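Local structure of uncharacterized protein YhfS (Escherichia coli, 4J8L) at residues L294-P306 with K312-G324. The protein is of unknown function but binds pyridoxal 5'-phosphate covalently and may have an activity of the cysteine synthase kind. Residues are numbered along the deposited sequence; the frame is centred on the assembly and turned at random.
With ACY (acetic acid), chain C.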
loop_
_atom_site.group_PDB
_atom_site.type_symbol
_atom_site.label_atom_id
_atom_site.label_comp_id
_atom_site.label_asym_id
_atom_site.label_seq_id
_atom_site.Cartn_x
_atom_site.Cartn_y
_atom_site.Cartn_z
ATOM N N LEU A 294 0.468 12.624 -22.290
ATOM C CA LEU A 294 -0.524 11.816 -21.582
ATOM C C LEU A 294 -1.744 11.562 -22.460
ATOM O O LEU A 294 -2.285 10.451 -22.470
ATOM C CB LEU A 294 -0.938 12.476 -20.264
ATOM C CG LEU A 294 0.145 12.507 -19.181
ATOM C CD1 LEU A 294 -0.367 13.200 -17.921
ATOM C CD2 LEU A 294 0.652 11.102 -18.868
ATOM N N GLU A 295 -2.165 12.585 -23.198
ATOM C CA GLU A 295 -3.303 12.450 -24.111
ATOM C C GLU A 295 -3.006 11.438 -25.213
ATOM O O GLU A 295 -3.824 10.550 -25.506
ATOM C CB GLU A 295 -3.684 13.807 -24.721
ATOM C CG GLU A 295 -4.865 13.724 -25.676
ATOM C CD GLU A 295 -5.238 15.067 -26.278
ATOM O OE1 GLU A 295 -5.946 15.076 -27.310
ATOM O OE2 GLU A 295 -4.826 16.109 -25.718
ATOM N N GLU A 296 -1.835 11.558 -25.827
ATOM C CA GLU A 296 -1.460 10.638 -26.899
ATOM C C GLU A 296 -1.228 9.218 -26.378
ATOM O O GLU A 296 -1.505 8.243 -27.081
ATOM C CB GLU A 296 -0.219 11.133 -27.638
ATOM C CG GLU A 296 -0.429 12.452 -28.393
ATOM C CD GLU A 296 -1.551 12.377 -29.419
ATOM O OE1 GLU A 296 -1.778 11.286 -29.991
ATOM O OE2 GLU A 296 -2.210 13.411 -29.658
ATOM N N ALA A 297 -0.725 9.090 -25.152
ATOM C CA ALA A 297 -0.442 7.758 -24.609
ATOM C C ALA A 297 -1.725 6.977 -24.372
ATOM O O ALA A 297 -1.768 5.764 -24.588
ATOM C CB ALA A 297 0.374 7.856 -23.316
ATOM N N GLN A 298 -2.776 7.674 -23.946
ATOM C CA GLN A 298 -4.049 7.011 -23.676
ATOM C C GLN A 298 -4.589 6.392 -24.965
ATOM O O GLN A 298 -5.187 5.309 -24.943
ATOM C CB GLN A 298 -5.067 7.993 -23.071
ATOM C CG GLN A 298 -6.417 7.356 -22.699
ATOM C CD GLN A 298 -7.348 7.151 -23.897
ATOM O OE1 GLN A 298 -7.335 7.918 -24.870
ATOM N NE2 GLN A 298 -8.156 6.107 -23.830
ATOM N N LYS A 299 -4.385 7.079 -26.092
ATOM C CA LYS A 299 -4.886 6.572 -27.368
ATOM C C LYS A 299 -4.164 5.284 -27.739
ATOM O O LYS A 299 -4.706 4.429 -28.448
ATOM C CB LYS A 299 -4.684 7.608 -28.482
ATOM C CG LYS A 299 -5.445 8.907 -28.269
ATOM C CD LYS A 299 -5.077 9.931 -29.346
ATOM C CE LYS A 299 -5.772 11.257 -29.103
ATOM N NZ LYS A 299 -5.319 12.298 -30.073
ATOM N N ARG A 300 -2.936 5.159 -27.252
ATOM C CA ARG A 300 -2.095 4.014 -27.566
ATOM C C ARG A 300 -2.099 2.968 -26.444
ATOM O O ARG A 300 -1.180 2.154 -26.325
ATOM C CB ARG A 300 -0.685 4.496 -27.902
ATOM C CG ARG A 300 -0.665 5.292 -29.192
ATOM C CD ARG A 300 0.634 6.035 -29.395
ATOM N NE ARG A 300 0.640 6.697 -30.689
ATOM C CZ ARG A 300 0.069 7.872 -30.928
ATOM N NH1 ARG A 300 -0.551 8.525 -29.948
ATOM N NH2 ARG A 300 0.122 8.393 -32.144
ATOM N N GLY A 301 -3.145 2.994 -25.627
ATOM C CA GLY A 301 -3.377 1.926 -24.668
ATOM C C GLY A 301 -3.000 2.167 -23.213
ATOM O O GLY A 301 -3.319 1.351 -22.341
ATOM N N ALA A 302 -2.317 3.269 -22.929
ATOM C CA ALA A 302 -1.990 3.589 -21.538
ATOM C C ALA A 302 -3.264 3.908 -20.769
ATOM O O ALA A 302 -4.142 4.607 -21.283
ATOM C CB ALA A 302 -1.038 4.772 -21.476
ATOM N N LEU A 303 -3.359 3.412 -19.539
ATOM C CA LEU A 303 -4.468 3.801 -18.672
ATOM C C LEU A 303 -4.328 5.282 -18.315
ATOM O O LEU A 303 -3.242 5.739 -17.974
ATOM C CB LEU A 303 -4.480 2.967 -17.398
ATOM C CG LEU A 303 -4.543 1.457 -17.598
ATOM C CD1 LEU A 303 -4.721 0.773 -16.237
ATOM C CD2 LEU A 303 -5.673 1.089 -18.546
ATOM N N PRO A 304 -5.430 6.036 -18.398
ATOM C CA PRO A 304 -5.345 7.481 -18.160
ATOM C C PRO A 304 -5.632 7.906 -16.715
ATOM O O PRO A 304 -5.387 9.055 -16.362
ATOM C CB PRO A 304 -6.422 8.042 -19.098
ATOM C CG PRO A 304 -7.452 6.969 -19.128
ATOM C CD PRO A 304 -6.682 5.659 -19.081
ATOM N N TYR A 305 -6.155 6.996 -15.901
ATOM C CA TYR A 305 -6.381 7.271 -14.486
ATOM C C TYR A 305 -6.412 5.931 -13.779
ATOM O O TYR A 305 -6.618 4.900 -14.418
ATOM C CB TYR A 305 -7.696 8.032 -14.250
ATOM C CG TYR A 305 -8.849 7.539 -15.089
ATOM C CD1 TYR A 305 -9.574 6.406 -14.723
ATOM C CD2 TYR A 305 -9.213 8.203 -16.251
ATOM C CE1 TYR A 305 -10.628 5.952 -15.507
ATOM C CE2 TYR A 305 -10.260 7.752 -17.038
ATOM C CZ TYR A 305 -10.961 6.631 -16.665
ATOM O OH TYR A 305 -12.008 6.193 -17.458
ATOM N N PRO A 306 -6.194 5.935 -12.458
ATOM C CA PRO A 306 -6.155 4.662 -11.736
ATOM C C PRO A 306 -7.523 4.185 -11.275
ATOM O O PRO A 306 -8.516 4.926 -11.317
ATOM C CB PRO A 306 -5.294 4.998 -10.515
ATOM C CG PRO A 306 -5.615 6.450 -10.244
ATOM C CD PRO A 306 -5.738 7.062 -11.625
ATOM N N LYS A 312 -6.785 -5.764 -9.929
ATOM C CA LYS A 312 -6.871 -6.810 -10.950
ATOM C C LYS A 312 -7.268 -6.284 -12.328
ATOM O O LYS A 312 -7.050 -6.968 -13.339
ATOM C CB LYS A 312 -7.883 -7.868 -10.515
ATOM C CG LYS A 312 -9.300 -7.334 -10.385
ATOM C CD LYS A 312 -10.207 -8.365 -9.691
ATOM C CE LYS A 312 -11.540 -7.747 -9.283
ATOM N NZ LYS A 312 -12.447 -8.716 -8.593
ATOM N N TYR A 313 -7.866 -5.094 -12.383
ATOM C CA TYR A 313 -8.318 -4.530 -13.645
ATOM C C TYR A 313 -7.206 -3.814 -14.392
ATOM O O TYR A 313 -7.307 -3.589 -15.601
ATOM C CB TYR A 313 -9.443 -3.521 -13.423
ATOM C CG TYR A 313 -10.642 -4.087 -12.719
ATOM C CD1 TYR A 313 -11.463 -5.008 -13.344
ATOM C CD2 TYR A 313 -10.952 -3.704 -11.417
ATOM C CE1 TYR A 313 -12.562 -5.527 -12.709
ATOM C CE2 TYR A 313 -12.050 -4.213 -10.776
ATOM C CZ TYR A 313 -12.854 -5.129 -11.431
ATOM O OH TYR A 313 -13.950 -5.656 -10.804
ATOM N N GLU A 314 -6.154 -3.433 -13.676
ATOM C CA GLU A 314 -5.198 -2.491 -14.234
ATOM C C GLU A 314 -4.003 -3.197 -14.857
ATOM O O GLU A 314 -2.945 -3.358 -14.240
ATOM C CB GLU A 314 -4.798 -1.470 -13.159
ATOM C CG GLU A 314 -5.947 -0.499 -12.870
ATOM C CD GLU A 314 -5.843 0.149 -11.500
ATOM O OE1 GLU A 314 -5.343 1.300 -11.441
ATOM O OE2 GLU A 314 -6.260 -0.471 -10.491
ATOM N N ILE A 315 -4.214 -3.654 -16.089
ATOM C CA ILE A 315 -3.231 -4.454 -16.803
ATOM C C ILE A 315 -2.257 -3.619 -17.665
ATOM O O ILE A 315 -1.037 -3.748 -17.509
ATOM C CB ILE A 315 -3.941 -5.597 -17.577
ATOM C CG1 ILE A 315 -4.418 -6.647 -16.551
ATOM C CG2 ILE A 315 -3.026 -6.179 -18.640
ATOM C CD1 ILE A 315 -5.440 -7.631 -17.078
ATOM N N PRO A 316 -2.781 -2.761 -18.564
ATOM C CA PRO A 316 -1.876 -1.906 -19.345
ATOM C C PRO A 316 -1.180 -0.899 -18.419
ATOM O O PRO A 316 -1.635 -0.680 -17.295
ATOM C CB PRO A 316 -2.826 -1.171 -20.309
ATOM C CG PRO A 316 -4.083 -1.979 -20.334
ATOM C CD PRO A 316 -4.192 -2.523 -18.931
ATOM N N PRO A 317 -0.088 -0.290 -18.886
ATOM C CA PRO A 317 0.632 0.641 -18.009
ATOM C C PRO A 317 -0.185 1.904 -17.778
ATOM O O PRO A 317 -0.908 2.346 -18.680
ATOM C CB PRO A 317 1.890 0.969 -18.825
ATOM C CG PRO A 317 1.439 0.839 -20.257
ATOM C CD PRO A 317 0.482 -0.337 -20.245
ATOM N N LEU A 318 -0.058 2.483 -16.584
ATOM C CA LEU A 318 -0.696 3.755 -16.271
ATOM C C LEU A 318 0.287 4.886 -16.575
ATOM O O LEU A 318 1.400 4.875 -16.060
ATOM C CB LEU A 318 -1.073 3.797 -14.793
ATOM C CG LEU A 318 -1.551 5.112 -14.165
ATOM C CD1 LEU A 318 -2.947 5.481 -14.647
ATOM C CD2 LEU A 318 -1.523 4.960 -12.648
ATOM N N PHE A 319 -0.128 5.826 -17.424
ATOM C CA PHE A 319 0.606 7.085 -17.670
ATOM C C PHE A 319 -0.289 8.169 -17.075
ATOM O O PHE A 319 -1.410 8.363 -17.558
ATOM C CB PHE A 319 0.752 7.361 -19.170
ATOM C CG PHE A 319 1.844 6.574 -19.874
ATOM C CD1 PHE A 319 1.982 5.199 -19.703
ATOM C CD2 PHE A 319 2.682 7.218 -20.780
ATOM C CE1 PHE A 319 2.968 4.496 -20.399
ATOM C CE2 PHE A 319 3.668 6.535 -21.473
ATOM C CZ PHE A 319 3.812 5.164 -21.289
ATOM N N TYR A 320 0.186 8.863 -16.033
ATOM C CA TYR A 320 -0.684 9.671 -15.186
ATOM C C TYR A 320 -0.004 10.976 -14.791
ATOM O O TYR A 320 1.218 11.090 -14.842
ATOM C CB TYR A 320 -1.031 8.883 -13.910
ATOM C CG TYR A 320 -2.262 9.345 -13.156
ATOM C CD1 TYR A 320 -3.417 9.733 -13.836
ATOM C CD2 TYR A 320 -2.282 9.368 -11.768
ATOM C CE1 TYR A 320 -4.552 10.150 -13.147
ATOM C CE2 TYR A 320 -3.407 9.785 -11.069
ATOM C CZ TYR A 320 -4.541 10.173 -11.765
ATOM O OH TYR A 320 -5.671 10.577 -11.083
ATOM N N ARG A 321 -0.809 11.950 -14.385
ATOM C CA ARG A 321 -0.281 13.184 -13.823
ATOM C C ARG A 321 0.485 12.941 -12.516
ATOM O O ARG A 321 0.413 11.868 -11.924
ATOM C CB ARG A 321 -1.425 14.180 -13.584
ATOM C CG ARG A 321 -2.513 13.657 -12.649
ATOM C CD ARG A 321 -3.723 14.590 -12.616
ATOM N NE ARG A 321 -4.567 14.358 -11.444
ATOM C CZ ARG A 321 -5.729 13.708 -11.460
ATOM N NH1 ARG A 321 -6.208 13.213 -12.595
ATOM N NH2 ARG A 321 -6.416 13.554 -10.335
ATOM N N LEU A 322 1.218 13.956 -12.071
ATOM C CA LEU A 322 1.919 13.899 -10.793
ATOM C C LEU A 322 0.939 14.012 -9.626
ATOM O O LEU A 322 -0.195 14.461 -9.795
ATOM C CB LEU A 322 2.951 15.030 -10.715
ATOM C CG LEU A 322 3.945 15.073 -11.880
ATOM C CD1 LEU A 322 4.852 16.290 -11.787
ATOM C CD2 LEU A 322 4.770 13.786 -11.920
ATOM N N SER A 323 1.382 13.614 -8.436
ATOM C CA SER A 323 0.511 13.626 -7.271
ATOM C C SER A 323 0.188 15.045 -6.825
ATOM O O SER A 323 0.956 15.983 -7.079
ATOM C CB SER A 323 1.149 12.861 -6.106
ATOM O OG SER A 323 2.224 13.590 -5.546
ATOM N N GLY A 324 -0.944 15.196 -6.143
ATOM C CA GLY A 324 -1.364 16.489 -5.637
ATOM C C GLY A 324 -0.328 17.155 -4.759
ATOM O O GLY A 324 -0.003 18.330 -4.953
HETATM C C ACY C . 4.751 12.610 -7.402
HETATM O O ACY C . 4.557 12.536 -6.168
HETATM O OXT ACY C . 3.843 12.725 -8.251
HETATM C CH3 ACY C . 6.165 12.579 -7.894
HETATM O O HOH W 1 -2.679 8.528 -20.117
HETATM O O HOH W 2 -3.532 10.483 -17.770
#
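Glu-314 turns its aliphatic CG against Leu-303 CD1 (3.8 Å), while its carboxylate, beside Pro-306, is held by Ser-311 OG and the backbone N-H groups of Val-307 and Gly-308. The side chains of Pro-316 and Leu-303 cross at about a right angle, with Leu-303 CD2 against Pro-316 CG. Pro-317 has no N-H to donate, but its O accepts from Leu-303 N at 2.8 Å. Leu-303 O in turn receives Phe-319 N (3.2 Å) in the carbonyl plane, completing a single beta bridge at Leu-318. Leu-318 swings CG to the far side from its own N (chi1 170°), which brings CD1 against Leu-303 O and the carbonyl carbon of Tyr-305. The flat ring of Phe-319 suits a site lined by small residues, since Ala-297 CB approaches CD2 and Ala-302 CB approaches CD1, each pair 3.5 Å apart. Tyr-320 takes Pro-306 CD over one face, 3.7 Å from the ring centroid, and Arg-321 CG over the other; Pro-304 O lies at its edge. A serine in place of Tyr-320 would probably leave Pro-306 and the Arg-321 chain without the surface between them. Strand 318-320, bordering an antiparallel sheet, pairs with strand 337-341; helix 294-299, the end of helix 290-299, runs nearly antiparallel to strand 318-320 (159°), with Ala-297 also touching helix 347-360.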